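Local atomic coordinates of glutamate--cysteine ligase GshA (Methylobacillus flagellatus KT, PDB entry 3K1T), a protein that probably acts as a ligase that joins glutamate to cysteine to make gamma-glutamylcysteine. Residues I228-L232 with K268-Y272; V258-L262 with V296-V302; L261-R266 with E277-I281. All blocks are in the same frame, centred on the assembly; numbering follows the deposited sequence. Where two conformers were deposited one is given.

Contact 1: residues I228-L232 with K268-Y272; sequences IDPWL and KYAEY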
loop_
_atom_site.group_PDB
_atom_site.type_symbol
_atom_site.label_atom_id
_atom_site.label_comp_id
_atom_site.label_asym_id
_atom_site.label_seq_id
_atom_site.Cartn_x
_atom_site.Cartn_y
_atom_site.Cartn_z
ATOM N N ILE A 228 -29.307 -4.191 2.668
ATOM C CA ILE A 228 -29.212 -5.619 2.993
ATOM C C ILE A 228 -29.824 -5.850 4.391
ATOM O O ILE A 228 -29.822 -4.935 5.229
ATOM C CB ILE A 228 -27.746 -6.093 2.915
ATOM C CG1 ILE A 228 -27.604 -7.621 2.869
ATOM C CG2 ILE A 228 -26.939 -5.600 4.153
ATOM C CD1 ILE A 228 -27.763 -8.255 1.515
ATOM N N ASP A 229 -30.379 -7.052 4.626
ATOM C CA ASP A 229 -30.809 -7.486 5.957
ATOM C C ASP A 229 -29.552 -7.481 6.873
ATOM O O ASP A 229 -28.626 -8.208 6.592
ATOM C CB ASP A 229 -31.391 -8.922 5.856
ATOM C CG ASP A 229 -31.881 -9.480 7.186
ATOM O OD1 ASP A 229 -31.687 -8.833 8.230
ATOM O OD2 ASP A 229 -32.475 -10.593 7.203
ATOM N N PRO A 230 -29.514 -6.661 7.939
ATOM C CA PRO A 230 -28.326 -6.637 8.800
ATOM C C PRO A 230 -27.962 -7.976 9.411
ATOM O O PRO A 230 -26.796 -8.178 9.754
ATOM C CB PRO A 230 -28.698 -5.629 9.895
ATOM C CG PRO A 230 -30.175 -5.564 9.873
ATOM C CD PRO A 230 -30.556 -5.744 8.450
ATOM N N TRP A 231 -28.950 -8.873 9.557
ATOM C CA TRP A 231 -28.724 -10.208 10.116
ATOM C C TRP A 231 -27.759 -11.032 9.260
ATOM O O TRP A 231 -27.043 -11.883 9.781
ATOM C CB TRP A 231 -30.049 -10.961 10.351
ATOM C CG TRP A 231 -29.848 -12.311 11.005
ATOM C CD1 TRP A 231 -29.641 -12.544 12.333
ATOM C CD2 TRP A 231 -29.816 -13.593 10.371
ATOM N NE1 TRP A 231 -29.498 -13.874 12.574
ATOM C CE2 TRP A 231 -29.581 -14.554 11.386
ATOM C CE3 TRP A 231 -29.937 -14.026 9.043
ATOM C CZ2 TRP A 231 -29.456 -15.913 11.122
ATOM C CZ3 TRP A 231 -29.806 -15.382 8.770
ATOM C CH2 TRP A 231 -29.594 -16.315 9.797
ATOM N N LEU A 232 -27.664 -10.724 7.965
ATOM C CA LEU A 232 -26.732 -11.455 7.090
ATOM C C LEU A 232 -25.252 -11.190 7.449
ATOM O O LEU A 232 -24.382 -11.958 7.039
ATOM C CB LEU A 232 -26.999 -11.134 5.624
ATOM C CG LEU A 232 -28.386 -11.575 5.111
ATOM C CD1 LEU A 232 -28.494 -11.257 3.561
ATOM C CD2 LEU A 232 -28.757 -13.014 5.460
ATOM N N LYS A 268 -35.113 -16.390 11.930
ATOM C CA LYS A 268 -34.286 -16.125 10.754
ATOM C C LYS A 268 -34.000 -17.373 9.922
ATOM O O LYS A 268 -34.013 -17.300 8.673
ATOM C CB LYS A 268 -32.996 -15.363 11.143
ATOM C CG LYS A 268 -33.214 -13.883 11.405
ATOM C CD LYS A 268 -33.450 -13.124 10.108
ATOM C CE LYS A 268 -33.904 -11.707 10.276
ATOM N NZ LYS A 268 -34.298 -11.065 8.980
ATOM N N TYR A 269 -33.786 -18.516 10.574
ATOM C CA TYR A 269 -33.532 -19.772 9.867
ATOM C C TYR A 269 -34.768 -20.161 9.039
ATOM O O TYR A 269 -34.630 -20.603 7.893
ATOM C CB TYR A 269 -33.094 -20.879 10.842
ATOM C CG TYR A 269 -31.620 -20.836 11.282
ATOM C CD1 TYR A 269 -30.841 -19.700 11.147
ATOM C CD2 TYR A 269 -31.016 -21.949 11.812
ATOM C CE1 TYR A 269 -29.507 -19.686 11.559
ATOM C CE2 TYR A 269 -29.705 -21.948 12.208
ATOM C CZ TYR A 269 -28.942 -20.813 12.061
ATOM O OH TYR A 269 -27.618 -20.799 12.469
ATOM N N ALA A 270 -35.959 -19.910 9.585
ATOM C CA ALA A 270 -37.215 -20.161 8.850
ATOM C C ALA A 270 -37.340 -19.227 7.636
ATOM O O ALA A 270 -37.638 -19.684 6.517
ATOM C CB ALA A 270 -38.440 -20.042 9.787
ATOM N N GLU A 271 -37.062 -17.945 7.848
ATOM C CA GLU A 271 -37.099 -16.957 6.787
ATOM C C GLU A 271 -36.220 -17.396 5.593
ATOM O O GLU A 271 -36.622 -17.245 4.441
ATOM C CB GLU A 271 -36.635 -15.604 7.298
ATOM C CG GLU A 271 -36.609 -14.499 6.225
ATOM C CD GLU A 271 -36.248 -13.117 6.755
ATOM O OE1 GLU A 271 -36.097 -12.946 7.983
ATOM O OE2 GLU A 271 -36.133 -12.188 5.921
ATOM N N TYR A 272 -35.031 -17.910 5.877
ATOM C CA TYR A 272 -34.067 -18.212 4.835
ATOM C C TYR A 272 -33.988 -19.703 4.441
ATOM O O TYR A 272 -33.171 -20.064 3.620
ATOM C CB TYR A 272 -32.701 -17.647 5.244
ATOM C CG TYR A 272 -32.662 -16.135 5.157
ATOM C CD1 TYR A 272 -32.677 -15.483 3.916
ATOM C CD2 TYR A 272 -32.629 -15.353 6.295
ATOM C CE1 TYR A 272 -32.635 -14.090 3.814
ATOM C CE2 TYR A 272 -32.546 -13.965 6.214
ATOM C CZ TYR A 272 -32.569 -13.339 4.966
ATOM O OH TYR A 272 -32.519 -11.974 4.908
HETATM O O HOH W 1 -33.146 -8.333 10.257
HETATM O O HOH W 2 -35.705 -9.584 6.655
#
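The indole of Trp231 carries Lys268 on one face, with CB of the lysine 3.5 Å from the centroid of the six-membered ring, a CH-pi contact almost on the ring normal; at its edge, in plane, sits CE1 of Tyr269. Here the last turns of helix 251-272 meet the loop after helix 210-226, joined by a salt-bridge network of Asp229, Lys268 and Glu271. Tyr272 has Leu232 CD2 over one face, Glu271 CG of its own helix over the other toward the rim, and Asp229 OD2 at its edge. The Trp231 and Tyr272 planes lie 10° apart, but the rings barely overlap. Asp229 OD1 accepts from Trp231 N, an Asx turn, while OD2 serves the salt bridge. Lys268 bends at chi2 (-73°), which lays its methylenes along the indole and carries NZ on to Asp229 OD2 at 2.6 Å and to Glu271 OE1 at 2.8 Å. The ammonium, between two carboxylates, would be expected to offset their repulsion. Glu329 accepts from Trp231 NE1, and Lys56 forms a cation-pi contact with the indole. With an alanine in place of Trp231, the Lys268 methylenes would probably lose their flat support, a gap would open beside Tyr269 and Tyr272, and Glu329 would lack its indole donor. Asp229 OD2 takes two donors: Lys268 NZ on the syn side, somewhat out of the carboxylate plane, and Tyr272 OH on the anti lone pair, at 2.7 Å.

Contact 2: residues V258-L262 with V296-V302; sequences VDSLL and VKSADDV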
loop_
_atom_site.group_PDB
_atom_site.type_symbol
_atom_site.label_atom_id
_atom_site.label_comp_id
_atom_site.label_asym_id
_atom_site.label_seq_id
_atom_site.Cartn_x
_atom_site.Cartn_y
_atom_site.Cartn_z
ATOM N N VAL A 258 -31.051 -18.095 26.949
ATOM C CA VAL A 258 -30.705 -19.048 25.882
ATOM C C VAL A 258 -31.929 -19.343 25.032
ATOM O O VAL A 258 -31.844 -19.288 23.811
ATOM C CB VAL A 258 -30.041 -20.333 26.422
ATOM C CG1 VAL A 258 -29.947 -21.452 25.312
ATOM C CG2 VAL A 258 -28.685 -19.988 27.028
ATOM N N ASP A 259 -33.072 -19.584 25.671
ATOM C CA ASP A 259 -34.299 -19.914 24.964
ATOM C C ASP A 259 -34.713 -18.763 24.050
ATOM O O ASP A 259 -35.080 -18.973 22.896
ATOM C CB ASP A 259 -35.407 -20.240 25.968
ATOM C CG ASP A 259 -36.575 -20.950 25.340
ATOM O OD1 ASP A 259 -36.449 -22.154 25.050
ATOM O OD2 ASP A 259 -37.617 -20.297 25.140
ATOM N N SER A 260 -34.628 -17.546 24.570
ATOM C CA SER A 260 -35.048 -16.367 23.820
ATOM C C SER A 260 -34.144 -16.117 22.602
ATOM O O SER A 260 -34.617 -15.751 21.514
ATOM C CB SER A 260 -35.047 -15.148 24.746
ATOM O OG SER A 260 -35.483 -14.000 24.052
ATOM N N LEU A 261 -32.849 -16.321 22.782
ATOM C CA LEU A 261 -31.902 -16.151 21.672
ATOM C C LEU A 261 -32.109 -17.221 20.583
ATOM O O LEU A 261 -32.174 -16.899 19.387
ATOM C CB LEU A 261 -30.481 -16.150 22.215
ATOM C CG LEU A 261 -29.353 -15.945 21.240
ATOM C CD1 LEU A 261 -29.556 -14.647 20.417
ATOM C CD2 LEU A 261 -28.012 -15.921 22.033
ATOM N N LEU A 262 -32.221 -18.478 20.999
ATOM C CA LEU A 262 -32.534 -19.573 20.070
ATOM C C LEU A 262 -33.788 -19.289 19.276
ATOM O O LEU A 262 -33.833 -19.563 18.080
ATOM C CB LEU A 262 -32.666 -20.903 20.809
ATOM C CG LEU A 262 -31.359 -21.491 21.361
ATOM C CD1 LEU A 262 -31.681 -22.656 22.323
ATOM C CD2 LEU A 262 -30.390 -21.965 20.244
ATOM N N VAL A 296 -24.286 -24.443 23.111
ATOM C CA VAL A 296 -25.525 -25.089 23.481
ATOM C C VAL A 296 -26.517 -25.055 22.329
ATOM O O VAL A 296 -26.485 -24.152 21.488
ATOM C CB VAL A 296 -26.171 -24.440 24.755
ATOM C CG1 VAL A 296 -25.240 -24.581 25.976
ATOM C CG2 VAL A 296 -26.557 -23.000 24.531
ATOM N N LYS A 297 -27.389 -26.059 22.294
ATOM C CA LYS A 297 -28.488 -26.111 21.316
ATOM C C LYS A 297 -29.866 -26.052 21.978
ATOM O O LYS A 297 -30.865 -26.024 21.300
ATOM C CB LYS A 297 -28.362 -27.370 20.466
ATOM C CG LYS A 297 -27.165 -27.318 19.498
ATOM C CD LYS A 297 -27.050 -28.586 18.700
ATOM C CE LYS A 297 -26.178 -28.401 17.457
ATOM N NZ LYS A 297 -26.093 -29.643 16.589
ATOM N N SER A 298 -29.916 -25.974 23.301
ATOM C CA SER A 298 -31.185 -25.794 23.999
ATOM C C SER A 298 -30.940 -25.213 25.394
ATOM O O SER A 298 -29.837 -25.313 25.937
ATOM C CB SER A 298 -31.929 -27.126 24.132
ATOM O OG SER A 298 -31.324 -27.892 25.130
ATOM N N ALA A 299 -31.992 -24.635 25.972
ATOM C CA ALA A 299 -31.945 -24.111 27.337
ATOM C C ALA A 299 -31.565 -25.222 28.316
ATOM O O ALA A 299 -30.871 -24.976 29.321
ATOM C CB ALA A 299 -33.299 -23.492 27.722
ATOM N N ASP A 300 -32.002 -26.455 28.033
ATOM C CA ASP A 300 -31.650 -27.581 28.913
ATOM C C ASP A 300 -30.149 -27.852 29.003
ATOM O O ASP A 300 -29.659 -28.323 30.025
ATOM C CB ASP A 300 -32.389 -28.848 28.511
ATOM C CG ASP A 300 -33.782 -28.925 29.120
ATOM O OD1 ASP A 300 -34.127 -28.085 29.992
ATOM O OD2 ASP A 300 -34.535 -29.845 28.731
ATOM N N ASP A 301 -29.408 -27.507 27.965
ATOM C CA ASP A 301 -27.967 -27.665 27.978
ATOM C C ASP A 301 -27.262 -26.787 29.018
ATOM O O ASP A 301 -26.134 -27.092 29.381
ATOM C CB ASP A 301 -27.350 -27.355 26.592
ATOM C CG ASP A 301 -27.718 -28.376 25.526
ATOM O OD1 ASP A 301 -28.136 -29.495 25.867
ATOM O OD2 ASP A 301 -27.602 -28.054 24.335
ATOM N N VAL A 302 -27.884 -25.718 29.502
ATOM C CA VAL A 302 -27.254 -24.944 30.591
ATOM C C VAL A 302 -27.736 -25.316 32.001
ATOM O O VAL A 302 -27.232 -24.770 32.991
ATOM C CB VAL A 302 -27.337 -23.402 30.372
ATOM C CG1 VAL A 302 -26.635 -23.017 29.063
ATOM C CG2 VAL A 302 -28.767 -22.868 30.410
HETATM O O HOH W 3 -34.429 -24.560 24.536
#
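Val258 and Leu262, one turn apart on helix 251-272, press against the chain as it leaves strand 291-296, an edge strand of the four-stranded antiparallel sheet that this helix packs upon. The apolar contacts come first. Val258 divides its two methyls: CG1, anti to the backbone N (chi1 168°), meets Val296 CG2 at 3.8 Å, while CG2 slides past Val302 CG1 at a looser 4.2 Å. Leu327 of strand 324-329 also touches Val258, so this valine joins the sheet to the turn that follows it.

A second group sets side chain against backbone. Leu262 sends CD1 over the main chain of the turn, 3.6 Å from Ser298 CA and equally near the carbonyl oxygen of Lys297. Val258 CG1 likewise lies against the backbone N of Ala299. Close fitting of this kind depends on the path of the main chain, since the side chains of Lys297 and Ser298 start away from the helix; that of Lys297 ends in a salt bridge with Glu277.

No direct hydrogen bond crosses the contact. A water accepts from Ala299 N at 2.8 Å; in one conformer of Asp259 it also donates to OD1 of that residue, a link that stays doubtful because Asp259 was modelled in two conformers. Within 296-302 the turn is braced from its far side by Asp301: its OD2 accepts from Lys297 N at 2.9 Å, with the N-H pointing nearly straight at the oxygen (164°), and takes a weak bond from Ser298 N.

Contact 3: residues L261-R266 with E277-I281; sequences LLAKIR and EPFVI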
loop_
_atom_site.group_PDB
_atom_site.type_symbol
_atom_site.label_atom_id
_atom_site.label_comp_id
_atom_site.label_asym_id
_atom_site.label_seq_id
_atom_site.Cartn_x
_atom_site.Cartn_y
_atom_site.Cartn_z
ATOM N N LEU A 261 -32.849 -16.321 22.782
ATOM C CA LEU A 261 -31.902 -16.151 21.672
ATOM C C LEU A 261 -32.109 -17.221 20.583
ATOM O O LEU A 261 -32.174 -16.899 19.387
ATOM C CB LEU A 261 -30.481 -16.150 22.215
ATOM C CG LEU A 261 -29.353 -15.945 21.240
ATOM C CD1 LEU A 261 -29.556 -14.647 20.417
ATOM C CD2 LEU A 261 -28.012 -15.921 22.033
ATOM N N LEU A 262 -32.221 -18.478 20.999
ATOM C CA LEU A 262 -32.534 -19.573 20.070
ATOM C C LEU A 262 -33.788 -19.289 19.276
ATOM O O LEU A 262 -33.833 -19.563 18.080
ATOM C CB LEU A 262 -32.666 -20.903 20.809
ATOM C CG LEU A 262 -31.359 -21.491 21.361
ATOM C CD1 LEU A 262 -31.681 -22.656 22.323
ATOM C CD2 LEU A 262 -30.390 -21.965 20.244
ATOM N N ALA A 263 -34.818 -18.762 19.929
ATOM C CA ALA A 263 -36.072 -18.430 19.237
ATOM C C ALA A 263 -35.863 -17.357 18.156
ATOM O O ALA A 263 -36.423 -17.458 17.065
ATOM C CB ALA A 263 -37.157 -17.994 20.239
ATOM N N LYS A 264 -35.065 -16.329 18.454
ATOM C CA LYS A 264 -34.741 -15.316 17.455
ATOM C C LYS A 264 -34.007 -15.914 16.242
ATOM O O LYS A 264 -34.286 -15.539 15.088
ATOM C CB LYS A 264 -33.877 -14.195 18.043
ATOM C CG LYS A 264 -34.603 -13.258 19.011
ATOM C CD LYS A 264 -33.699 -12.152 19.565
ATOM C CE LYS A 264 -33.384 -11.099 18.544
ATOM N NZ LYS A 264 -32.440 -10.006 19.073
ATOM N N ILE A 265 -33.056 -16.811 16.502
ATOM C CA ILE A 265 -32.290 -17.471 15.443
ATOM C C ILE A 265 -33.229 -18.362 14.604
ATOM O O ILE A 265 -33.196 -18.336 13.377
ATOM C CB ILE A 265 -31.099 -18.296 15.981
ATOM C CG1 ILE A 265 -30.111 -17.434 16.777
ATOM C CG2 ILE A 265 -30.350 -18.995 14.849
ATOM C CD1 ILE A 265 -29.212 -18.276 17.711
ATOM N N ARG A 266 -34.094 -19.115 15.267
ATOM C CA ARG A 266 -35.076 -19.925 14.575
ATOM C C ARG A 266 -35.925 -19.120 13.593
ATOM O O ARG A 266 -36.181 -19.620 12.493
ATOM C CB ARG A 266 -36.014 -20.651 15.560
ATOM C CG ARG A 266 -35.422 -21.866 16.170
ATOM C CD ARG A 266 -36.534 -22.801 16.732
ATOM N NE ARG A 266 -37.267 -22.166 17.823
ATOM C CZ ARG A 266 -36.870 -22.114 19.103
ATOM N NH1 ARG A 266 -35.739 -22.685 19.526
ATOM N NH2 ARG A 266 -37.657 -21.510 19.981
ATOM N N GLU A 277 -29.434 -26.889 12.902
ATOM C CA GLU A 277 -29.877 -26.537 14.258
ATOM C C GLU A 277 -29.262 -25.211 14.714
ATOM O O GLU A 277 -28.054 -25.030 14.586
ATOM C CB GLU A 277 -29.425 -27.597 15.256
ATOM C CG GLU A 277 -29.892 -29.029 15.005
ATOM C CD GLU A 277 -29.558 -29.917 16.191
ATOM O OE1 GLU A 277 -30.167 -29.721 17.262
ATOM O OE2 GLU A 277 -28.662 -30.780 16.065
ATOM N N PRO A 278 -30.074 -24.284 15.250
ATOM C CA PRO A 278 -29.486 -23.104 15.886
ATOM C C PRO A 278 -28.588 -23.514 17.051
ATOM O O PRO A 278 -28.871 -24.504 17.719
ATOM C CB PRO A 278 -30.694 -22.324 16.406
ATOM C CG PRO A 278 -31.864 -22.816 15.614
ATOM C CD PRO A 278 -31.546 -24.223 15.218
ATOM N N PHE A 279 -27.508 -22.761 17.265
ATOM C CA PHE A 279 -26.647 -22.961 18.416
ATOM C C PHE A 279 -26.231 -21.637 18.969
ATOM O O PHE A 279 -26.230 -20.632 18.258
ATOM C CB PHE A 279 -25.446 -23.912 18.142
ATOM C CG PHE A 279 -24.309 -23.329 17.334
ATOM C CD1 PHE A 279 -24.400 -23.217 15.934
ATOM C CD2 PHE A 279 -23.121 -22.933 17.965
ATOM C CE1 PHE A 279 -23.295 -22.713 15.160
ATOM C CE2 PHE A 279 -22.019 -22.457 17.221
ATOM C CZ PHE A 279 -22.115 -22.323 15.808
ATOM N N VAL A 280 -25.906 -21.649 20.261
ATOM C CA VAL A 280 -25.495 -20.460 20.991
ATOM C C VAL A 280 -24.159 -20.702 21.645
ATOM O O VAL A 280 -23.913 -21.792 22.161
ATOM C CB VAL A 280 -26.559 -20.042 22.022
ATOM C CG1 VAL A 280 -25.975 -19.058 23.078
ATOM C CG2 VAL A 280 -27.787 -19.446 21.254
ATOM N N ILE A 281 -23.278 -19.690 21.570
ATOM C CA ILE A 281 -21.998 -19.739 22.234
ATOM C C ILE A 281 -22.197 -18.965 23.545
ATOM O O ILE A 281 -22.619 -17.814 23.535
ATOM C CB ILE A 281 -20.882 -19.083 21.412
ATOM C CG1 ILE A 281 -20.792 -19.699 20.005
ATOM C CG2 ILE A 281 -19.491 -19.204 22.125
ATOM C CD1 ILE A 281 -19.845 -18.900 19.058
#
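Pro278 and Val280 supply most of the surface that residues 277-281 bury against the helix, with Leu262 their chief partner across the way. They form part of the packing of helix 251-272 on the antiparallel sheet, at the place where the chain enters strand 280-285. With CG1 anti to the backbone N (chi1 163°), Val280 turns both methyls to the helix: CG2 into a triangle of aliphatic groups and CG1 against Leu261 CD2. Around Val280 CG2, Leu261 CD2 comes closest, at 3.6 Å, Leu262 CD2 follows at 3.8 Å, and Ile265 CD1 completes the group at 4.0 Å.

Pro278 lays its ring against the next part of the helix. Its CB touches Ile265 CG2 at 3.7 Å and also meets Leu262 CD2, while its CG abuts the CG methylene of Arg266. Ile265 and Pro278 slide past each other in opposite directions, whereas the arginine crosses the proline at about a right angle. Leu262 spans both partners with a single methyl, its CD2. Beneath the helix, Leu327 of strand 324-329 touches both Leu261 and Val280.

No hydrogen bond links the two segments, and even Arg266 contributes an aliphatic carbon. The contact therefore appears to rest on apolar burial and shape: Val280 seats the helix on the sheet, and the Pro278 ring packs it against the approach to the strand.

Followed from the N terminus, the chain leaves helix 210-226, passes through 228-232, makes strand 237-241 and enters helix 251-272, whose last part returns to that loop in contact 1. Contact 3 closes the short connection between this helix and strand 280-285. Contact 2 closes a longer loop, from the middle of the helix past the hairpin of strands 280-285 and 291-296. Contacts 2 and 3 start from the same part of the helix, sharing Leu261 and Leu262, while contact 1 crosses both. Val296 and Val280 pair through their backbones, and Tyr269 packs on Pro278, connecting contact 3 to its neighbours. One helix thus ties the four-stranded sheet to the loop after helix 210-226.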